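Local coordinates for glycosyl hydrolases family 31 family protein (Aspergillus niger, PDB 6DRU) that liberates alpha-xylose from the non-reducing terminal glucose of xyloglucan oligosaccharides, as a retaining glycoside hydrolase of family 31 that carries N-linked glycans, at residues A[652-655]-A[661-664]; A[541-546]-A[657-662]; A[684-689]-A[702-707]; A[630-633]-A[638-641]. All coordinates share one frame; numbering follows the deposited sequence.

Contact 1: residues A[652-655]-A[661-664]; sequences SPVT and EWPV. With NAG (2-acetamido-2-deoxy-beta-D-glucopyranose), chain E.
Trp662 lays its indole against Val654 and Thr655, filling the bend of the C-terminal beta domain of this family 31 enzyme where the loop after strand 649-651 turns back to strand 661-666. The side chain leaves the strand with CG opposite the backbone N (chi1 -163°), which carries the ring across to residues 652-655. There the backbone of Val654 lies over one face: its CA stands 3.9 Å from the centroid of the six-membered ring of Trp662, only 12° off the ring normal, a CH-pi contact. Val654 CG2 packs on the same residue nearer the ring fusion, 3.8 Å from Trp662 CD2, and CG1 follows the outer rim. At the pyrrole edge, Ser652 OG sits near the ring plane and accepts a weak, bent hydrogen bond from Trp662 NE1 (3.4 Å, 141°). The far corner reaches the sugar, with Trp662 CH2 3.9 Å from NAG C8, the acetamido methyl. Beside it Thr655 OG1 gives its proton to NAG O7 at 2.7 Å, so this N-acetylglucosamine of a protein-linked glycan rests its acetamido arm against both residues. Pro663, next along the strand, puts its CD over the indole face opposite Val654, so the ring is held between its own neighbour and the loop. The strand runs on beside 690-695, to which Trp662 and Val664 are joined through the backbones of Val694 and Val692. Val664 then turns back toward the start of the loop, and its CG2 meets Ser652 CB at 4.1 Å.

Contact 2: residues A[541-546]-A[657-662]; sequences YVRWLA and PNVTEW
Arg543 NH2 comes within 2.9 Å of Val659 O, yet the N-H points poorly for a bond, and the hydrogen bond that this nitrogen makes goes instead to Ala696 O. One guanidinium nitrogen thus lies near two backbone carbonyls at the seam between the catalytic (beta/alpha)8 barrel, which supplies helix 535-548, and the C-terminal domain, which supplies the loop leading into strand 661-666. Val659 O approaches at the edge of the guanidinium, near its plane, rather than over a face. CG lies beside the backbone N, the chain bends at chi2 (-67°), and beyond that it runs nearly straight (chi3 -164°). This carries the positive group away from the helix to a loop whose nearest CA, that of Pro657, is 9.1 Å from Arg543 CA. The negative ends of the two carbonyl dipoles probably stabilise the positive charge. Val659 and Ala696 lie in adjacent stretches of backbone, joined by the hydrogen bonding of Thr660 with Ala696, so Arg543 meets both at the point where they come together. Around it the interface is tied further by Glu539, one turn earlier on the helix, whose OE2 accepts a hydrogen bond from Asn658 N. Trp492 of helix 492-508 packs against both Arg543 and Pro657, adding a second barrel helix to the junction. Val659 turns its side chain toward the helix, and its CG1 lies 4.2 Å from Arg543 NH2, beside the guanidinium.

Contact 3: residues A[684-689]-A[702-707]; sequences ETYAGG and PVFHLG
Tyr686 and Phe704 take nearly the same first torsion, chi1 -57° and -59°, each setting CG beside its backbone N and opposite its carbonyl carbon. From strands whose CA atoms at these two residues are 9.4 Å apart, both rings project from the same face of the sheet and meet above the strand between them. The two side chains cross at about a right angle, and their planes stand at 84°. It is Phe704 that offers its edge and Tyr686 its face, in an offset edge-to-face pair with centroids 5.9 Å apart. The offset puts the contact at one side of the tyrosine ring instead of over its centre: Phe704 CE2 reaches Tyr686 CD1 at 4.0 Å and Tyr686 CE1 at 4.1 Å. The touching is confined to that single corner of the phenylalanine, so the join between the two segments is small and wholly apolar. Both residues belong to the six-stranded antiparallel sheet of the C-terminal domain, where strand 677-679 lies between 685-686, an outermost strand, and 703-705. The pair thus spans the intervening strand on one face of the sheet, the face that looks toward strand 661-666. Leu666 of that strand touches both rings and Val664 touches Phe704, while Tyr679 meets the phenylalanine with its own ring. On the neighbouring residue the direction reverses, and His705 packs on Thr678 and Leu649. Phe704 lies deeper than Tyr686, which remains partly exposed on the outer strand.

Contact 4: residues A[630-633]-A[638-641]; sequences QLVS and YTTQ. With NAG (2-acetamido-2-deoxy-beta-D-glucopyranose), chain E.
Two short helices, 628-633 and 637-640, are packed together across a short connection beside a glycan attached to the protein, in the C-terminal domain. Thr639 is the middle of the contact. Its OG1 lies 2.8 Å from Leu631 O, a carbonyl in the last turn of the first helix, but Ser636 O is also within reach of the same proton, so which carbonyl receives it is not settled. The threonine sets OG1 between its backbone N and carbonyl carbon (chi1 52°), and this leaves the methyl facing the apolar side of the first helix. That methyl, Thr639 CG2, fits between two residues, 3.7 Å from Leu631 CB and 3.7 Å from Val632 CG2. The side chains of Val632 and Thr639 cross nearly at right angles, with the CA atoms of the two residues 5.9 Å apart. On the outer side Leu631 CD2 comes to the edge of the Tyr638 ring, 4.4 Å from CD2 of the tyrosine and close to the ring plane. Within the first helix, Ser633 OG donates to Gln630 O at 3.1 Å. Past the second helix Gln641 extends toward the sugar, where its NE2 makes a weak hydrogen bond to NAG O7 (3.3 Å, 139°). Its amide is steadied from the other end, since OE1 accepts from both Asn637 ND2 and His158 NE2. Asn637, Tyr638 and Thr639 read as an Asn-X-Thr sequon, and Asn637 is probably the residue that carries this sugar; the threonine buried between the helices would then be the third residue of an N-glycosylation site.

How the contacts relate
Contact 1 is the buried centre of the group, an indole packed on a loop and brushed by a sugar, and each of the others touches it. Contact 2 lies on the loop entering the same strand, 661-666, but at the barrel seam, where a charged side chain meets carbonyls; Val654 CG2 touches Arg543 NH1 at 3.6 Å between the two. Contact 3 is purely aromatic and lies in the facing sheet, joined to contact 1 by Phe704 CE1 on Val664 CG1. Contact 4, partly buried in helices, shares the N-acetylglucosamine with contact 1 and reaches it through Pro653 and Gln641. Contacts 3 and 4 do not touch, nor do 2 and 4.

Contact 1: residues A[652-655]-A[661-664]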
loop_
_atom_site.group_PDB
_atom_site.type_symbol
_atom_site.label_atom_id
_atom_site.label_comp_id
_atom_site.label_asym_id
_atom_site.label_seq_id
_atom_site.Cartn_x
_atom_site.Cartn_y
_atom_site.Cartn_z
ATOM N N SER A 652 -45.344 24.751 3.088
ATOM C CA SER A 652 -45.346 23.710 2.060
ATOM C C SER A 652 -45.282 24.391 0.700
ATOM O O SER A 652 -46.291 24.927 0.214
ATOM C CB SER A 652 -46.573 22.810 2.163
ATOM O OG SER A 652 -46.600 21.866 1.106
ATOM N N PRO A 653 -44.118 24.395 0.053
ATOM C CA PRO A 653 -43.986 25.101 -1.226
ATOM C C PRO A 653 -44.709 24.382 -2.353
ATOM O O PRO A 653 -44.879 23.161 -2.339
ATOM C CB PRO A 653 -42.471 25.122 -1.472
ATOM C CG PRO A 653 -41.845 24.740 -0.166
ATOM C CD PRO A 653 -42.831 23.857 0.520
ATOM N N VAL A 654 -45.133 25.165 -3.342
ATOM C CA VAL A 654 -45.743 24.620 -4.550
ATOM C C VAL A 654 -44.630 24.223 -5.510
ATOM O O VAL A 654 -43.844 25.068 -5.949
ATOM C CB VAL A 654 -46.701 25.631 -5.195
ATOM C CG1 VAL A 654 -47.145 25.141 -6.564
ATOM C CG2 VAL A 654 -47.906 25.863 -4.300
ATOM N N THR A 655 -44.561 22.933 -5.838
ATOM C CA THR A 655 -43.470 22.387 -6.634
ATOM C C THR A 655 -43.919 21.950 -8.025
ATOM O O THR A 655 -43.238 21.144 -8.666
ATOM C CB THR A 655 -42.825 21.213 -5.900
ATOM O OG1 THR A 655 -43.756 20.125 -5.833
ATOM C CG2 THR A 655 -42.436 21.625 -4.488
ATOM N N GLU A 661 -54.542 25.138 -6.740
ATOM C CA GLU A 661 -54.915 24.412 -5.537
ATOM C C GLU A 661 -53.746 23.531 -5.130
ATOM O O GLU A 661 -53.115 22.897 -5.981
ATOM C CB GLU A 661 -56.144 23.529 -5.772
ATOM C CG GLU A 661 -57.471 24.247 -5.877
ATOM C CD GLU A 661 -58.597 23.434 -5.270
ATOM O OE1 GLU A 661 -58.304 22.435 -4.576
ATOM O OE2 GLU A 661 -59.773 23.775 -5.509
ATOM N N TRP A 662 -53.457 23.488 -3.831
ATOM C CA TRP A 662 -52.338 22.699 -3.342
ATOM C C TRP A 662 -52.791 21.844 -2.166
ATOM O O TRP A 662 -53.440 22.359 -1.239
ATOM C CB TRP A 662 -51.164 23.596 -2.933
ATOM C CG TRP A 662 -49.882 22.843 -2.827
ATOM C CD1 TRP A 662 -49.187 22.558 -1.691
ATOM C CD2 TRP A 662 -49.154 22.245 -3.907
ATOM N NE1 TRP A 662 -48.059 21.834 -1.997
ATOM C CE2 TRP A 662 -48.017 21.627 -3.351
ATOM C CE3 TRP A 662 -49.349 22.179 -5.290
ATOM C CZ2 TRP A 662 -47.080 20.952 -4.130
ATOM C CZ3 TRP A 662 -48.417 21.508 -6.061
ATOM C CH2 TRP A 662 -47.297 20.904 -5.479
ATOM N N PRO A 663 -52.474 20.544 -2.159
ATOM C CA PRO A 663 -52.878 19.693 -1.034
ATOM C C PRO A 663 -51.844 19.688 0.081
ATOM O O PRO A 663 -50.723 19.205 -0.103
ATOM C CB PRO A 663 -53.020 18.311 -1.681
ATOM C CG PRO A 663 -52.100 18.350 -2.896
ATOM C CD PRO A 663 -51.710 19.791 -3.167
ATOM N N VAL A 664 -52.213 20.219 1.242
ATOM C CA VAL A 664 -51.327 20.304 2.398
ATOM C C VAL A 664 -51.866 19.391 3.487
ATOM O O VAL A 664 -53.060 19.436 3.808
ATOM C CB VAL A 664 -51.206 21.751 2.908
ATOM C CG1 VAL A 664 -50.323 21.801 4.145
ATOM C CG2 VAL A 664 -50.663 22.655 1.813
HETATM C C1 NAG E . -43.216 13.853 -4.588
HETATM C C2 NAG E . -43.082 14.699 -5.839
HETATM C C3 NAG E . -42.645 13.911 -7.019
HETATM C C4 NAG E . -41.432 13.077 -6.679
HETATM C C5 NAG E . -41.741 12.225 -5.470
HETATM C C6 NAG E . -40.538 11.371 -5.125
HETATM C C7 NAG E . -44.451 16.733 -6.046
HETATM C C8 NAG E . -45.776 17.397 -6.344
HETATM N N2 NAG E . -44.328 15.321 -6.120
HETATM O O3 NAG E . -42.375 14.790 -8.086
HETATM O O4 NAG E . -41.097 12.251 -7.769
HETATM O O5 NAG E . -42.059 13.076 -4.396
HETATM O O6 NAG E . -40.148 11.605 -3.790
HETATM O O7 NAG E . -43.491 17.411 -5.739
#

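Contact 2: residues A[541-546]-A[657-662]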
loop_
_atom_site.group_PDB
_atom_site.type_symbol
_atom_site.label_atom_id
_atom_site.label_comp_id
_atom_site.label_asym_id
_atom_site.label_seq_id
_atom_site.Cartn_x
_atom_site.Cartn_y
_atom_site.Cartn_z
ATOM N N TYR A 541 -39.648 30.875 -10.629
ATOM C CA TYR A 541 -38.871 31.739 -9.747
ATOM C C TYR A 541 -39.737 32.340 -8.647
ATOM O O TYR A 541 -39.311 32.423 -7.490
ATOM C CB TYR A 541 -38.189 32.846 -10.549
ATOM C CG TYR A 541 -37.371 33.774 -9.679
ATOM C CD1 TYR A 541 -36.105 33.409 -9.245
ATOM C CD2 TYR A 541 -37.870 35.007 -9.278
ATOM C CE1 TYR A 541 -35.356 34.247 -8.442
ATOM C CE2 TYR A 541 -37.129 35.851 -8.476
ATOM C CZ TYR A 541 -35.871 35.465 -8.061
ATOM O OH TYR A 541 -35.125 36.301 -7.263
ATOM N N VAL A 542 -40.953 32.769 -8.987
ATOM C CA VAL A 542 -41.817 33.393 -7.989
ATOM C C VAL A 542 -42.235 32.375 -6.935
ATOM O O VAL A 542 -42.308 32.690 -5.741
ATOM C CB VAL A 542 -43.030 34.050 -8.672
ATOM C CG1 VAL A 542 -44.063 34.470 -7.641
ATOM C CG2 VAL A 542 -42.579 35.254 -9.485
ATOM N N ARG A 543 -42.500 31.134 -7.353
ATOM C CA ARG A 543 -42.748 30.069 -6.386
ATOM C C ARG A 543 -41.526 29.837 -5.506
ATOM O O ARG A 543 -41.648 29.667 -4.287
ATOM C CB ARG A 543 -43.134 28.780 -7.110
ATOM C CG ARG A 543 -44.443 28.844 -7.877
ATOM C CD ARG A 543 -45.625 29.001 -6.940
ATOM N NE ARG A 543 -46.883 28.685 -7.606
ATOM C CZ ARG A 543 -48.073 28.750 -7.020
ATOM N NH1 ARG A 543 -48.169 29.122 -5.751
ATOM N NH2 ARG A 543 -49.168 28.442 -7.702
ATOM N N TRP A 544 -40.336 29.833 -6.112
ATOM C CA TRP A 544 -39.108 29.568 -5.371
ATOM C C TRP A 544 -38.769 30.722 -4.433
ATOM O O TRP A 544 -38.435 30.507 -3.263
ATOM C CB TRP A 544 -37.968 29.310 -6.356
ATOM C CG TRP A 544 -36.895 28.394 -5.858
ATOM C CD1 TRP A 544 -36.358 28.360 -4.605
ATOM C CD2 TRP A 544 -36.221 27.380 -6.612
ATOM N NE1 TRP A 544 -35.391 27.386 -4.531
ATOM C CE2 TRP A 544 -35.288 26.770 -5.751
ATOM C CE3 TRP A 544 -36.316 26.928 -7.932
ATOM C CZ2 TRP A 544 -34.457 25.732 -6.166
ATOM C CZ3 TRP A 544 -35.490 25.899 -8.342
ATOM C CH2 TRP A 544 -34.574 25.312 -7.463
ATOM N N LEU A 545 -38.839 31.957 -4.940
ATOM C CA LEU A 545 -38.534 33.125 -4.118
ATOM C C LEU A 545 -39.476 33.226 -2.926
ATOM O O LEU A 545 -39.071 33.655 -1.839
ATOM C CB LEU A 545 -38.605 34.392 -4.977
ATOM C CG LEU A 545 -38.046 35.717 -4.446
ATOM C CD1 LEU A 545 -39.040 36.445 -3.549
ATOM C CD2 LEU A 545 -36.734 35.487 -3.713
ATOM N N ALA A 546 -40.740 32.839 -3.110
ATOM C CA ALA A 546 -41.691 32.866 -2.005
ATOM C C ALA A 546 -41.281 31.902 -0.900
ATOM O O ALA A 546 -41.452 32.197 0.289
ATOM C CB ALA A 546 -43.096 32.539 -2.512
ATOM N N PRO A 657 -45.934 23.421 -11.859
ATOM C CA PRO A 657 -46.409 24.589 -12.602
ATOM C C PRO A 657 -47.900 24.502 -12.891
ATOM O O PRO A 657 -48.505 23.428 -12.878
ATOM C CB PRO A 657 -45.597 24.525 -13.899
ATOM C CG PRO A 657 -45.402 23.061 -14.117
ATOM C CD PRO A 657 -45.292 22.431 -12.742
ATOM N N ASN A 658 -48.483 25.671 -13.155
ATOM C CA ASN A 658 -49.901 25.805 -13.486
ATOM C C ASN A 658 -50.772 25.159 -12.405
ATOM O O ASN A 658 -51.430 24.138 -12.608
ATOM C CB ASN A 658 -50.181 25.203 -14.869
ATOM C CG ASN A 658 -51.554 25.569 -15.402
ATOM O OD1 ASN A 658 -52.054 26.668 -15.163
ATOM N ND2 ASN A 658 -52.170 24.645 -16.131
ATOM N N VAL A 659 -50.752 25.792 -11.235
ATOM C CA VAL A 659 -51.412 25.263 -10.047
ATOM C C VAL A 659 -52.128 26.399 -9.331
ATOM O O VAL A 659 -51.543 27.463 -9.098
ATOM C CB VAL A 659 -50.410 24.570 -9.100
ATOM C CG1 VAL A 659 -50.923 24.573 -7.668
ATOM C CG2 VAL A 659 -50.148 23.146 -9.561
ATOM N N THR A 660 -53.395 26.171 -8.986
ATOM C CA THR A 660 -54.177 27.089 -8.174
ATOM C C THR A 660 -54.676 26.454 -6.887
ATOM O O THR A 660 -55.180 27.173 -6.015
ATOM C CB THR A 660 -55.376 27.628 -8.970
ATOM O OG1 THR A 660 -56.020 26.548 -9.656
ATOM C CG2 THR A 660 -54.920 28.666 -9.983
ATOM N N GLU A 661 -54.542 25.138 -6.740
ATOM C CA GLU A 661 -54.915 24.412 -5.537
ATOM C C GLU A 661 -53.746 23.531 -5.130
ATOM O O GLU A 661 -53.115 22.897 -5.981
ATOM C CB GLU A 661 -56.144 23.529 -5.772
ATOM C CG GLU A 661 -57.471 24.247 -5.877
ATOM C CD GLU A 661 -58.597 23.434 -5.270
ATOM O OE1 GLU A 661 -58.304 22.435 -4.576
ATOM O OE2 GLU A 661 -59.773 23.775 -5.509
ATOM N N TRP A 662 -53.457 23.488 -3.831
ATOM C CA TRP A 662 -52.338 22.699 -3.342
ATOM C C TRP A 662 -52.791 21.844 -2.166
ATOM O O TRP A 662 -53.440 22.359 -1.239
ATOM C CB TRP A 662 -51.164 23.596 -2.933
ATOM C CG TRP A 662 -49.882 22.843 -2.827
ATOM C CD1 TRP A 662 -49.187 22.558 -1.691
ATOM C CD2 TRP A 662 -49.154 22.245 -3.907
ATOM N NE1 TRP A 662 -48.059 21.834 -1.997
ATOM C CE2 TRP A 662 -48.017 21.627 -3.351
ATOM C CE3 TRP A 662 -49.349 22.179 -5.290
ATOM C CZ2 TRP A 662 -47.080 20.952 -4.130
ATOM C CZ3 TRP A 662 -48.417 21.508 -6.061
ATOM C CH2 TRP A 662 -47.297 20.904 -5.479
#

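Contact 3: residues A[684-689]-A[702-707]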
loop_
_atom_site.group_PDB
_atom_site.type_symbol
_atom_site.label_atom_id
_atom_site.label_comp_id
_atom_site.label_asym_id
_atom_site.label_seq_id
_atom_site.Cartn_x
_atom_site.Cartn_y
_atom_site.Cartn_z
ATOM N N GLU A 684 -58.800 31.249 7.308
ATOM C CA GLU A 684 -59.725 30.168 7.606
ATOM C C GLU A 684 -59.043 29.122 8.475
ATOM O O GLU A 684 -57.856 28.826 8.301
ATOM C CB GLU A 684 -60.235 29.529 6.313
ATOM C CG GLU A 684 -61.176 28.354 6.529
ATOM C CD GLU A 684 -61.971 27.999 5.290
ATOM O OE1 GLU A 684 -62.245 28.908 4.476
ATOM O OE2 GLU A 684 -62.321 26.811 5.128
ATOM N N THR A 685 -59.800 28.561 9.413
ATOM C CA THR A 685 -59.281 27.583 10.355
ATOM C C THR A 685 -59.668 26.178 9.916
ATOM O O THR A 685 -60.749 25.965 9.358
ATOM C CB THR A 685 -59.796 27.852 11.769
ATOM O OG1 THR A 685 -61.210 27.618 11.824
ATOM C CG2 THR A 685 -59.502 29.287 12.175
ATOM N N TYR A 686 -58.766 25.227 10.152
ATOM C CA TYR A 686 -58.973 23.833 9.794
ATOM C C TYR A 686 -58.607 22.944 10.975
ATOM O O TYR A 686 -57.833 23.330 11.854
ATOM C CB TYR A 686 -58.137 23.431 8.570
ATOM C CG TYR A 686 -58.387 24.259 7.330
ATOM C CD1 TYR A 686 -57.837 25.528 7.193
ATOM C CD2 TYR A 686 -59.158 23.764 6.286
ATOM C CE1 TYR A 686 -58.060 26.286 6.061
ATOM C CE2 TYR A 686 -59.385 24.514 5.147
ATOM C CZ TYR A 686 -58.834 25.774 5.039
ATOM O OH TYR A 686 -59.057 26.524 3.907
ATOM N N ALA A 687 -59.170 21.740 10.982
ATOM C CA ALA A 687 -58.867 20.764 12.017
ATOM C C ALA A 687 -57.679 19.906 11.603
ATOM O O ALA A 687 -57.467 19.629 10.419
ATOM C CB ALA A 687 -60.079 19.875 12.299
ATOM N N GLY A 688 -56.901 19.482 12.600
ATOM C CA GLY A 688 -55.724 18.684 12.334
ATOM C C GLY A 688 -56.043 17.235 12.020
ATOM O O GLY A 688 -57.110 16.715 12.342
ATOM N N GLY A 689 -55.087 16.577 11.370
ATOM C CA GLY A 689 -55.208 15.167 11.062
ATOM C C GLY A 689 -55.807 14.845 9.714
ATOM O O GLY A 689 -56.360 13.753 9.545
ATOM N N PRO A 702 -48.468 28.200 0.208
ATOM C CA PRO A 702 -49.262 27.562 1.267
ATOM C C PRO A 702 -48.570 27.578 2.622
ATOM O O PRO A 702 -47.555 26.905 2.825
ATOM C CB PRO A 702 -49.453 26.132 0.746
ATOM C CG PRO A 702 -49.331 26.256 -0.739
ATOM C CD PRO A 702 -48.305 27.328 -0.967
ATOM N N VAL A 703 -49.114 28.361 3.549
ATOM C CA VAL A 703 -48.565 28.508 4.893
ATOM C C VAL A 703 -49.721 28.565 5.882
ATOM O O VAL A 703 -50.644 29.369 5.722
ATOM C CB VAL A 703 -47.685 29.770 5.024
ATOM C CG1 VAL A 703 -47.370 30.054 6.487
ATOM C CG2 VAL A 703 -46.400 29.616 4.225
ATOM N N PHE A 704 -49.676 27.706 6.895
ATOM C CA PHE A 704 -50.599 27.746 8.019
ATOM C C PHE A 704 -49.849 28.206 9.260
ATOM O O PHE A 704 -48.617 28.264 9.282
ATOM C CB PHE A 704 -51.237 26.374 8.264
ATOM C CG PHE A 704 -51.999 25.837 7.091
ATOM C CD1 PHE A 704 -51.337 25.235 6.033
ATOM C CD2 PHE A 704 -53.379 25.925 7.047
ATOM C CE1 PHE A 704 -52.036 24.737 4.954
ATOM C CE2 PHE A 704 -54.082 25.427 5.970
ATOM C CZ PHE A 704 -53.406 24.830 4.925
ATOM N N HIS A 705 -50.600 28.536 10.306
ATOM C CA HIS A 705 -49.961 28.954 11.543
ATOM C C HIS A 705 -50.808 28.541 12.736
ATOM O O HIS A 705 -52.039 28.547 12.668
ATOM C CB HIS A 705 -49.705 30.467 11.560
ATOM C CG HIS A 705 -50.945 31.299 11.658
ATOM N ND1 HIS A 705 -51.567 31.572 12.859
ATOM C CD2 HIS A 705 -51.671 31.933 10.707
ATOM C CE1 HIS A 705 -52.625 32.333 12.640
ATOM N NE2 HIS A 705 -52.710 32.566 11.343
ATOM N N LEU A 706 -50.130 28.173 13.819
ATOM C CA LEU A 706 -50.774 27.868 15.085
ATOM C C LEU A 706 -50.846 29.124 15.940
ATOM O O LEU A 706 -50.004 30.021 15.832
ATOM C CB LEU A 706 -50.016 26.769 15.830
ATOM C CG LEU A 706 -49.957 25.408 15.137
ATOM C CD1 LEU A 706 -48.959 24.489 15.823
ATOM C CD2 LEU A 706 -51.336 24.772 15.099
ATOM N N GLY A 707 -51.860 29.179 16.798
ATOM C CA GLY A 707 -52.084 30.373 17.580
ATOM C C GLY A 707 -52.482 31.540 16.687
ATOM O O GLY A 707 -52.830 31.386 15.515
#

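Contact 4: residues A[630-633]-A[638-641]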
loop_
_atom_site.group_PDB
_atom_site.type_symbol
_atom_site.label_atom_id
_atom_site.label_comp_id
_atom_site.label_asym_id
_atom_site.label_seq_id
_atom_site.Cartn_x
_atom_site.Cartn_y
_atom_site.Cartn_z
ATOM N N GLN A 630 -45.538 6.711 9.745
ATOM C CA GLN A 630 -45.421 5.980 8.489
ATOM C C GLN A 630 -45.144 6.923 7.324
ATOM O O GLN A 630 -44.451 6.543 6.374
ATOM C CB GLN A 630 -46.683 5.148 8.237
ATOM C CG GLN A 630 -46.670 4.304 6.953
ATOM C CD GLN A 630 -47.200 5.016 5.707
ATOM O OE1 GLN A 630 -47.387 6.234 5.686
ATOM N NE2 GLN A 630 -47.426 4.243 4.651
ATOM N N LEU A 631 -45.676 8.148 7.376
ATOM C CA LEU A 631 -45.421 9.114 6.314
ATOM C C LEU A 631 -43.950 9.496 6.224
ATOM O O LEU A 631 -43.494 9.914 5.154
ATOM C CB LEU A 631 -46.264 10.372 6.527
ATOM C CG LEU A 631 -47.773 10.240 6.324
ATOM C CD1 LEU A 631 -48.500 11.438 6.921
ATOM C CD2 LEU A 631 -48.095 10.095 4.847
ATOM N N VAL A 632 -43.197 9.361 7.316
ATOM C CA VAL A 632 -41.767 9.635 7.260
ATOM C C VAL A 632 -41.001 8.420 6.751
ATOM O O VAL A 632 -40.056 8.557 5.965
ATOM C CB VAL A 632 -41.262 10.088 8.642
ATOM C CG1 VAL A 632 -39.760 10.288 8.615
ATOM C CG2 VAL A 632 -41.957 11.371 9.060
ATOM N N SER A 633 -41.395 7.217 7.175
ATOM C CA SER A 633 -40.687 6.015 6.741
ATOM C C SER A 633 -40.795 5.826 5.234
ATOM O O SER A 633 -39.834 5.402 4.582
ATOM C CB SER A 633 -41.223 4.784 7.471
ATOM O OG SER A 633 -42.347 4.245 6.799
ATOM N N TYR A 638 -45.670 14.671 1.950
ATOM C CA TYR A 638 -46.175 15.463 3.065
ATOM C C TYR A 638 -45.134 15.667 4.156
ATOM O O TYR A 638 -45.272 16.598 4.957
ATOM C CB TYR A 638 -47.424 14.808 3.654
ATOM C CG TYR A 638 -48.597 14.780 2.703
ATOM C CD1 TYR A 638 -48.935 15.899 1.955
ATOM C CD2 TYR A 638 -49.362 13.632 2.548
ATOM C CE1 TYR A 638 -50.005 15.876 1.080
ATOM C CE2 TYR A 638 -50.432 13.599 1.676
ATOM C CZ TYR A 638 -50.750 14.724 0.945
ATOM O OH TYR A 638 -51.817 14.691 0.076
ATOM N N THR A 639 -44.101 14.824 4.210
ATOM C CA THR A 639 -43.045 14.970 5.202
ATOM C C THR A 639 -41.708 15.400 4.615
ATOM O O THR A 639 -40.903 15.994 5.338
ATOM C CB THR A 639 -42.849 13.656 5.974
ATOM O OG1 THR A 639 -42.664 12.579 5.048
ATOM C CG2 THR A 639 -44.062 13.368 6.837
ATOM N N THR A 640 -41.455 15.126 3.337
ATOM C CA THR A 640 -40.230 15.570 2.687
ATOM C C THR A 640 -40.351 16.956 2.067
ATOM O O THR A 640 -39.328 17.533 1.678
ATOM C CB THR A 640 -39.800 14.567 1.607
ATOM O OG1 THR A 640 -40.749 14.572 0.533
ATOM C CG2 THR A 640 -39.701 13.165 2.189
ATOM N N GLN A 641 -41.567 17.504 1.964
ATOM C CA GLN A 641 -41.776 18.814 1.357
ATOM C C GLN A 641 -42.610 19.750 2.228
ATOM O O GLN A 641 -42.958 20.847 1.776
ATOM C CB GLN A 641 -42.429 18.669 -0.024
ATOM C CG GLN A 641 -41.648 17.788 -0.990
ATOM C CD GLN A 641 -42.320 17.664 -2.344
ATOM O OE1 GLN A 641 -42.112 16.690 -3.066
ATOM N NE2 GLN A 641 -43.128 18.657 -2.695
HETATM C C1 NAG E . -43.216 13.853 -4.588
HETATM C C2 NAG E . -43.082 14.699 -5.839
HETATM C C3 NAG E . -42.645 13.911 -7.019
HETATM C C4 NAG E . -41.432 13.077 -6.679
HETATM C C5 NAG E . -41.741 12.225 -5.470
HETATM C C6 NAG E . -40.538 11.371 -5.125
HETATM C C7 NAG E . -44.451 16.733 -6.046
HETATM C C8 NAG E . -45.776 17.397 -6.344
HETATM N N2 NAG E . -44.328 15.321 -6.120
HETATM O O3 NAG E . -42.375 14.790 -8.086
HETATM O O4 NAG E . -41.097 12.251 -7.769
HETATM O O5 NAG E . -42.059 13.076 -4.396
HETATM O O6 NAG E . -40.148 11.605 -3.790
HETATM O O7 NAG E . -43.491 17.411 -5.739
#